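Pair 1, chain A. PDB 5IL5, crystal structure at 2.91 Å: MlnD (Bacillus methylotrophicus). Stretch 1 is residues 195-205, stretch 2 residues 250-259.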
# COMPACT_ATOMS: atom_id res chain seq x y z
N ASN A 195 -38.37 -30.29 2.42
CA ASN A 195 -37.75 -31.10 3.46
C ASN A 195 -36.58 -30.39 4.13
O ASN A 195 -35.62 -31.03 4.57
CB ASN A 195 -37.30 -32.45 2.89
CG ASN A 195 -37.05 -33.48 3.97
OD1 ASN A 195 -37.88 -33.68 4.87
ND2 ASN A 195 -35.90 -34.15 3.88
N GLY A 196 -36.66 -29.06 4.24
CA GLY A 196 -35.56 -28.30 4.79
C GLY A 196 -34.39 -28.20 3.84
O GLY A 196 -33.24 -28.10 4.27
N GLN A 197 -34.67 -28.24 2.54
CA GLN A 197 -33.68 -28.06 1.49
C GLN A 197 -34.25 -27.06 0.50
O GLN A 197 -35.47 -26.98 0.32
CB GLN A 197 -33.37 -29.39 0.80
CG GLN A 197 -33.00 -30.53 1.76
CD GLN A 197 -32.90 -31.87 1.05
OE1 GLN A 197 -33.50 -32.08 -0.01
NE2 GLN A 197 -32.12 -32.79 1.63
N VAL A 198 -33.38 -26.27 -0.13
CA VAL A 198 -33.82 -25.23 -1.06
C VAL A 198 -32.83 -25.16 -2.20
O VAL A 198 -31.61 -25.17 -1.98
CB VAL A 198 -33.97 -23.86 -0.36
CG1 VAL A 198 -32.62 -23.33 0.10
CG2 VAL A 198 -34.65 -22.86 -1.29
N LEU A 199 -33.34 -25.09 -3.43
CA LEU A 199 -32.53 -24.84 -4.62
C LEU A 199 -33.01 -23.55 -5.25
O LEU A 199 -34.17 -23.46 -5.68
CB LEU A 199 -32.62 -26.00 -5.61
CG LEU A 199 -31.72 -25.92 -6.85
CD1 LEU A 199 -30.24 -25.91 -6.49
CD2 LEU A 199 -32.02 -27.06 -7.81
N LEU A 200 -32.13 -22.56 -5.32
CA LEU A 200 -32.44 -21.28 -5.96
C LEU A 200 -31.87 -21.24 -7.37
O LEU A 200 -30.74 -21.67 -7.61
CB LEU A 200 -31.88 -20.11 -5.15
CG LEU A 200 -32.32 -19.98 -3.70
CD1 LEU A 200 -31.72 -18.72 -3.10
CD2 LEU A 200 -33.83 -19.93 -3.60
N LYS A 201 -32.67 -20.71 -8.29
CA LYS A 201 -32.20 -20.36 -9.62
C LYS A 201 -31.77 -18.91 -9.60
O LYS A 201 -32.57 -18.03 -9.29
CB LYS A 201 -33.28 -20.58 -10.68
CG LYS A 201 -32.90 -20.00 -12.04
CD LYS A 201 -31.75 -20.76 -12.65
CE LYS A 201 -31.51 -20.30 -14.08
NZ LYS A 201 -30.73 -19.04 -14.09
N ILE A 202 -30.50 -18.66 -9.93
CA ILE A 202 -29.97 -17.32 -9.85
C ILE A 202 -29.44 -16.91 -11.22
O ILE A 202 -29.13 -17.75 -12.07
CB ILE A 202 -28.87 -17.18 -8.78
CG1 ILE A 202 -27.70 -18.13 -9.06
CG2 ILE A 202 -29.47 -17.47 -7.42
CD1 ILE A 202 -26.40 -17.67 -8.44
N LYS A 203 -29.38 -15.61 -11.42
CA LYS A 203 -28.78 -15.03 -12.61
C LYS A 203 -27.79 -13.99 -12.14
O LYS A 203 -28.18 -12.96 -11.57
CB LYS A 203 -29.85 -14.45 -13.54
CG LYS A 203 -29.32 -13.76 -14.76
CD LYS A 203 -30.44 -13.29 -15.66
CE LYS A 203 -29.91 -12.37 -16.73
NZ LYS A 203 -29.00 -13.09 -17.63
N ALA A 204 -26.51 -14.25 -12.37
CA ALA A 204 -25.49 -13.33 -11.93
C ALA A 204 -25.56 -12.07 -12.78
O ALA A 204 -26.08 -12.06 -13.90
CB ALA A 204 -24.10 -13.95 -12.03
N LYS A 205 -25.05 -10.98 -12.21
CA LYS A 205 -25.06 -9.69 -12.88
C LYS A 205 -23.63 -9.39 -13.27
O LYS A 205 -22.74 -9.37 -12.40
CB LYS A 205 -25.61 -8.63 -11.93
CG LYS A 205 -27.06 -8.90 -11.53
CD LYS A 205 -27.42 -8.15 -10.28
CE LYS A 205 -28.84 -8.45 -9.86
NZ LYS A 205 -29.07 -7.94 -8.50
N THR A 250 -16.39 -20.39 -13.84
CA THR A 250 -17.64 -20.94 -14.36
C THR A 250 -18.83 -20.15 -13.83
O THR A 250 -18.85 -19.73 -12.67
CB THR A 250 -17.78 -22.41 -13.99
OG1 THR A 250 -16.61 -23.12 -14.38
CG2 THR A 250 -18.96 -23.02 -14.73
N GLU A 251 -19.81 -19.97 -14.69
CA GLU A 251 -20.96 -19.13 -14.36
C GLU A 251 -21.80 -19.81 -13.27
O GLU A 251 -22.19 -20.97 -13.44
CB GLU A 251 -21.80 -18.90 -15.61
CG GLU A 251 -22.93 -17.88 -15.47
CD GLU A 251 -22.43 -16.48 -15.12
OE1 GLU A 251 -21.22 -16.22 -15.28
OE2 GLU A 251 -23.26 -15.63 -14.71
N PRO A 252 -22.07 -19.14 -12.15
CA PRO A 252 -22.98 -19.71 -11.15
C PRO A 252 -24.43 -19.61 -11.60
O PRO A 252 -24.87 -18.60 -12.15
CB PRO A 252 -22.70 -18.87 -9.90
CG PRO A 252 -22.27 -17.55 -10.44
CD PRO A 252 -21.52 -17.84 -11.71
N VAL A 253 -25.18 -20.69 -11.36
CA VAL A 253 -26.54 -20.81 -11.87
C VAL A 253 -27.50 -21.13 -10.73
O VAL A 253 -28.64 -20.66 -10.72
CB VAL A 253 -26.61 -21.90 -12.95
CG1 VAL A 253 -28.03 -22.01 -13.52
CG2 VAL A 253 -25.62 -21.63 -14.07
N TYR A 254 -27.05 -21.94 -9.77
CA TYR A 254 -27.92 -22.41 -8.70
C TYR A 254 -27.26 -22.19 -7.34
O TYR A 254 -26.04 -22.11 -7.22
CB TYR A 254 -28.24 -23.90 -8.84
CG TYR A 254 -29.04 -24.26 -10.06
CD1 TYR A 254 -30.43 -24.13 -10.07
CD2 TYR A 254 -28.42 -24.74 -11.21
CE1 TYR A 254 -31.16 -24.46 -11.18
CE2 TYR A 254 -29.15 -25.07 -12.32
CZ TYR A 254 -30.52 -24.93 -12.30
OH TYR A 254 -31.25 -25.26 -13.41
N VAL A 255 -28.11 -22.11 -6.31
CA VAL A 255 -27.68 -22.10 -4.92
C VAL A 255 -28.48 -23.16 -4.17
O VAL A 255 -29.72 -23.12 -4.16
CB VAL A 255 -27.85 -20.71 -4.28
CG1 VAL A 255 -27.63 -20.76 -2.77
CG2 VAL A 255 -26.89 -19.70 -4.93
N TYR A 256 -27.79 -24.10 -3.53
CA TYR A 256 -28.41 -25.20 -2.79
C TYR A 256 -28.01 -25.12 -1.32
O TYR A 256 -26.83 -24.95 -1.01
CB TYR A 256 -28.01 -26.55 -3.37
CG TYR A 256 -28.51 -27.74 -2.58
CD1 TYR A 256 -29.83 -28.16 -2.68
CD2 TYR A 256 -27.67 -28.43 -1.72
CE1 TYR A 256 -30.29 -29.24 -1.96
CE2 TYR A 256 -28.13 -29.51 -0.99
CZ TYR A 256 -29.44 -29.92 -1.11
OH TYR A 256 -29.91 -30.99 -0.39
N ALA A 257 -28.99 -25.27 -0.42
CA ALA A 257 -28.74 -25.16 1.02
C ALA A 257 -29.52 -26.23 1.78
O ALA A 257 -30.60 -26.63 1.36
CB ALA A 257 -29.13 -23.76 1.53
N GLU A 258 -28.96 -26.69 2.91
CA GLU A 258 -29.63 -27.75 3.67
C GLU A 258 -29.23 -27.75 5.14
O GLU A 258 -28.27 -27.09 5.56
CB GLU A 258 -29.35 -29.13 3.07
CG GLU A 258 -27.88 -29.46 2.91
CD GLU A 258 -27.67 -30.92 2.56
OE1 GLU A 258 -28.56 -31.49 1.89
OE2 GLU A 258 -26.63 -31.49 2.96
N GLN A 259 -30.00 -28.53 5.91
CA GLN A 259 -29.84 -28.86 7.33
C GLN A 259 -30.49 -27.80 8.21
O GLN A 259 -31.41 -28.11 8.98
CB GLN A 259 -28.37 -29.04 7.76
CG GLN A 259 -27.99 -30.51 7.90
CD GLN A 259 -26.71 -30.72 8.69
OE1 GLN A 259 -25.87 -29.81 8.82
NE2 GLN A 259 -26.56 -31.93 9.22

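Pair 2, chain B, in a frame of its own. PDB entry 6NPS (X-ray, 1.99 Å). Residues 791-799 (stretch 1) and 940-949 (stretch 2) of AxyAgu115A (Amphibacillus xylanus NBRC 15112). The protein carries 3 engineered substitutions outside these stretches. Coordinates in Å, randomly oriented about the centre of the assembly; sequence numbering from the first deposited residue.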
# COMPACT_ATOMS: atom_id res chain seq x y z
N LYS B 791 5.08 23.52 20.83
CA LYS B 791 4.66 22.88 19.59
C LYS B 791 3.33 22.16 19.71
O LYS B 791 2.87 21.55 18.73
CB LYS B 791 5.73 21.88 19.11
CG LYS B 791 7.05 22.50 18.68
CD LYS B 791 8.02 21.44 18.21
CE LYS B 791 9.09 22.06 17.33
NZ LYS B 791 9.96 21.02 16.72
N GLY B 792 2.67 22.21 20.86
CA GLY B 792 1.47 21.43 21.05
C GLY B 792 1.69 20.09 21.73
O GLY B 792 0.73 19.33 21.90
N TYR B 793 2.92 19.77 22.12
CA TYR B 793 3.18 18.53 22.84
C TYR B 793 4.54 18.69 23.48
O TYR B 793 5.30 19.58 23.11
CB TYR B 793 3.14 17.29 21.93
CG TYR B 793 4.22 17.29 20.89
CD1 TYR B 793 4.04 17.97 19.67
CD2 TYR B 793 5.44 16.67 21.12
CE1 TYR B 793 5.05 17.98 18.72
CE2 TYR B 793 6.45 16.69 20.17
CZ TYR B 793 6.25 17.35 18.98
OH TYR B 793 7.24 17.35 18.03
N ILE B 794 4.84 17.83 24.45
CA ILE B 794 6.14 17.82 25.12
C ILE B 794 6.68 16.40 25.05
O ILE B 794 5.93 15.44 25.22
CB ILE B 794 6.02 18.25 26.59
CG1 ILE B 794 5.53 19.71 26.71
CG2 ILE B 794 7.37 18.04 27.34
CD1 ILE B 794 5.21 20.07 28.16
N SER B 795 7.99 16.28 24.79
CA SER B 795 8.65 14.99 24.69
C SER B 795 9.94 15.11 25.49
O SER B 795 10.75 16.02 25.23
CB SER B 795 8.92 14.60 23.23
OG SER B 795 9.79 13.48 23.16
N ILE B 796 10.12 14.20 26.44
CA ILE B 796 11.13 14.29 27.50
C ILE B 796 11.93 13.00 27.48
O ILE B 796 11.36 11.92 27.64
CB ILE B 796 10.47 14.46 28.88
CG1 ILE B 796 9.67 15.75 28.96
CG2 ILE B 796 11.54 14.40 29.97
CD1 ILE B 796 8.77 15.83 30.17
N GLU B 797 13.25 13.09 27.29
CA GLU B 797 14.04 11.90 27.59
C GLU B 797 14.07 11.73 29.10
O GLU B 797 14.21 12.71 29.85
CB GLU B 797 15.44 11.97 26.99
CG GLU B 797 15.47 12.40 25.53
CD GLU B 797 15.42 11.27 24.50
OE1 GLU B 797 14.93 10.14 24.78
OE2 GLU B 797 15.88 11.52 23.36
N ALA B 798 13.87 10.49 29.55
CA ALA B 798 13.61 10.24 30.96
C ALA B 798 14.76 10.69 31.85
O ALA B 798 14.56 11.01 33.02
CB ALA B 798 13.31 8.73 31.15
N GLU B 799 15.97 10.72 31.31
CA GLU B 799 17.12 11.19 32.08
C GLU B 799 17.05 12.69 32.41
O GLU B 799 17.73 13.13 33.35
CB GLU B 799 18.38 10.84 31.29
CG GLU B 799 19.49 11.81 31.33
CD GLU B 799 20.56 11.54 30.30
OE1 GLU B 799 20.74 10.37 29.87
OE2 GLU B 799 21.28 12.51 29.95
N ALA B 940 11.58 0.28 33.48
CA ALA B 940 12.71 1.01 32.90
C ALA B 940 12.14 2.01 31.89
O ALA B 940 11.57 1.61 30.86
CB ALA B 940 13.72 0.07 32.25
N LEU B 941 12.29 3.30 32.19
CA LEU B 941 11.56 4.34 31.49
C LEU B 941 12.53 5.08 30.59
O LEU B 941 13.56 5.59 31.06
CB LEU B 941 10.91 5.30 32.49
CG LEU B 941 10.20 6.52 31.93
CD1 LEU B 941 8.91 6.19 31.16
CD2 LEU B 941 9.85 7.42 33.12
N GLU B 942 12.18 5.19 29.31
CA GLU B 942 13.04 5.80 28.30
C GLU B 942 12.59 7.20 27.90
O GLU B 942 13.44 8.07 27.71
CB GLU B 942 13.12 4.93 27.04
CG GLU B 942 13.80 3.56 27.35
CD GLU B 942 13.83 2.54 26.19
OE1 GLU B 942 13.93 2.93 25.00
OE2 GLU B 942 13.77 1.32 26.50
N LYS B 943 11.29 7.43 27.75
CA LYS B 943 10.80 8.70 27.21
C LYS B 943 9.39 8.91 27.75
O LYS B 943 8.66 7.95 27.99
CB LYS B 943 10.82 8.70 25.66
CG LYS B 943 10.41 10.06 25.01
CD LYS B 943 10.22 9.95 23.49
CE LYS B 943 11.52 9.75 22.80
NZ LYS B 943 11.30 9.89 21.35
N ILE B 944 9.04 10.18 27.96
CA ILE B 944 7.69 10.59 28.35
C ILE B 944 7.20 11.58 27.30
O ILE B 944 7.91 12.53 26.96
CB ILE B 944 7.68 11.26 29.73
CG1 ILE B 944 8.41 10.39 30.77
CG2 ILE B 944 6.27 11.60 30.14
CD1 ILE B 944 8.79 11.14 32.05
N VAL B 945 5.97 11.40 26.84
CA VAL B 945 5.35 12.34 25.90
C VAL B 945 4.04 12.82 26.51
O VAL B 945 3.27 12.01 27.02
CB VAL B 945 5.12 11.67 24.54
CG1 VAL B 945 4.46 12.65 23.59
CG2 VAL B 945 6.45 11.15 23.98
N ILE B 946 3.79 14.14 26.43
CA ILE B 946 2.59 14.75 27.00
C ILE B 946 1.92 15.60 25.92
O ILE B 946 2.59 16.41 25.26
CB ILE B 946 2.92 15.61 28.24
CG1 ILE B 946 3.69 14.78 29.31
CG2 ILE B 946 1.65 16.25 28.83
CD1 ILE B 946 4.36 15.67 30.44
N TYR B 947 0.61 15.45 25.75
CA TYR B 947 -0.09 16.16 24.69
C TYR B 947 -1.55 16.26 25.07
O TYR B 947 -2.02 15.48 25.90
CB TYR B 947 0.08 15.47 23.33
CG TYR B 947 -0.25 13.99 23.30
CD1 TYR B 947 0.72 13.04 23.59
CD2 TYR B 947 -1.53 13.54 22.97
CE1 TYR B 947 0.43 11.68 23.55
CE2 TYR B 947 -1.82 12.18 22.94
CZ TYR B 947 -0.84 11.26 23.22
OH TYR B 947 -1.11 9.91 23.20
N PRO B 948 -2.27 17.25 24.55
CA PRO B 948 -3.65 17.45 25.03
C PRO B 948 -4.54 16.28 24.64
O PRO B 948 -4.29 15.57 23.65
CB PRO B 948 -4.09 18.77 24.36
CG PRO B 948 -2.94 19.26 23.51
CD PRO B 948 -1.74 18.39 23.78
N ASP B 949 -5.55 16.03 25.46
CA ASP B 949 -6.52 14.97 25.21
C ASP B 949 -7.07 15.07 23.79
O ASP B 949 -7.56 16.12 23.37
CB ASP B 949 -7.66 15.07 26.22
CG ASP B 949 -8.49 13.80 26.29
OD1 ASP B 949 -9.57 13.83 26.93
OD2 ASP B 949 -8.06 12.79 25.70
O HOH W 1 15.77 8.33 26.42

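Both pairs are two antiparallel strands zipped edge to edge, and the backbones of 14 central residues superpose with an RMSD of 0.6 Å. The strand directions differ by 167° in pair 1 and 165° in pair 2, and the same five-bond ladder holds each. In pair 1, Leu A200 N donates to Val A255 O at 2.7 Å and Val A255 N to Leu A200 O at 3.0 Å; the matched bonds of pair 2 run from Ile B796 N to Ile B944 O at 2.8 Å and from Ile B944 N to Ile B796 O at 2.9 Å. One matched rung on, Val A198 and Ala A257 exchange two bonds, as do Ile B794 and Ile B946. The fifth bond closes the other end: Ile A202 N to Val A253 O, 2.8 Å, and Ala B798 N to Glu B942 O, 3.1 Å. The same ladder of bonds is kept under two different sets of side chains.

The face carrying the hydrogen-bonded pairs is buried and apolar in both. At its centre, Leu A200 and Val A255 meet through their CB atoms at 4.2 Å, and Ile B796 and Ile B944 do so at 4.3 Å; the side-chain centres nearly coincide. At the next rung the solutions differ. Pair 1 sets a valine against a small partner, Val A198 CG1 lying 3.8 Å from Ala A257 CB. Pair 2 uses two isoleucines, and Ile B796 CD1 also reaches diagonally to Ile B946 CD1 at 4.4 Å. At the closing bond the sizes reverse: Ile A202 extends CD1 to Val A255 CG2 at 4.1 Å and to Pro A252 CB at 4.2 Å, whereas Ala B798 points its CB toward the other stretch, 3.9 Å from CG of Leu B941, the match of Pro A252.

The other face carries more varied chemistry. Leu A199, buried, spans two tyrosines, its CD1 3.7 Å from Tyr A254 CB and 3.9 Å from Tyr A256 CB. Its counterpart Ser B795 is also buried but lies between Lys B943 and Val B945, which match those tyrosines in turn, with OG 3.6 Å from Lys B943 CD; that hydroxyl is satisfied elsewhere in the structure. Beside it, Lys A201 lays CD 4.0 Å from Tyr A254 CE1, an aliphatic contact with a ring. The matched Glu B797 brings OE1 to 4.0 Å from Lys B943 CE; in addition, a water lies 2.6 Å from Glu B797 OE1 and 2.7 Å from Glu B942 O and bridges the two, linking side chain to backbone across the strands.

For a designer, the lesson is a shared ladder, an apolar face whose bulk is distributed differently in the two pairs, and a second face that holds aromatic, aliphatic and polar residues here.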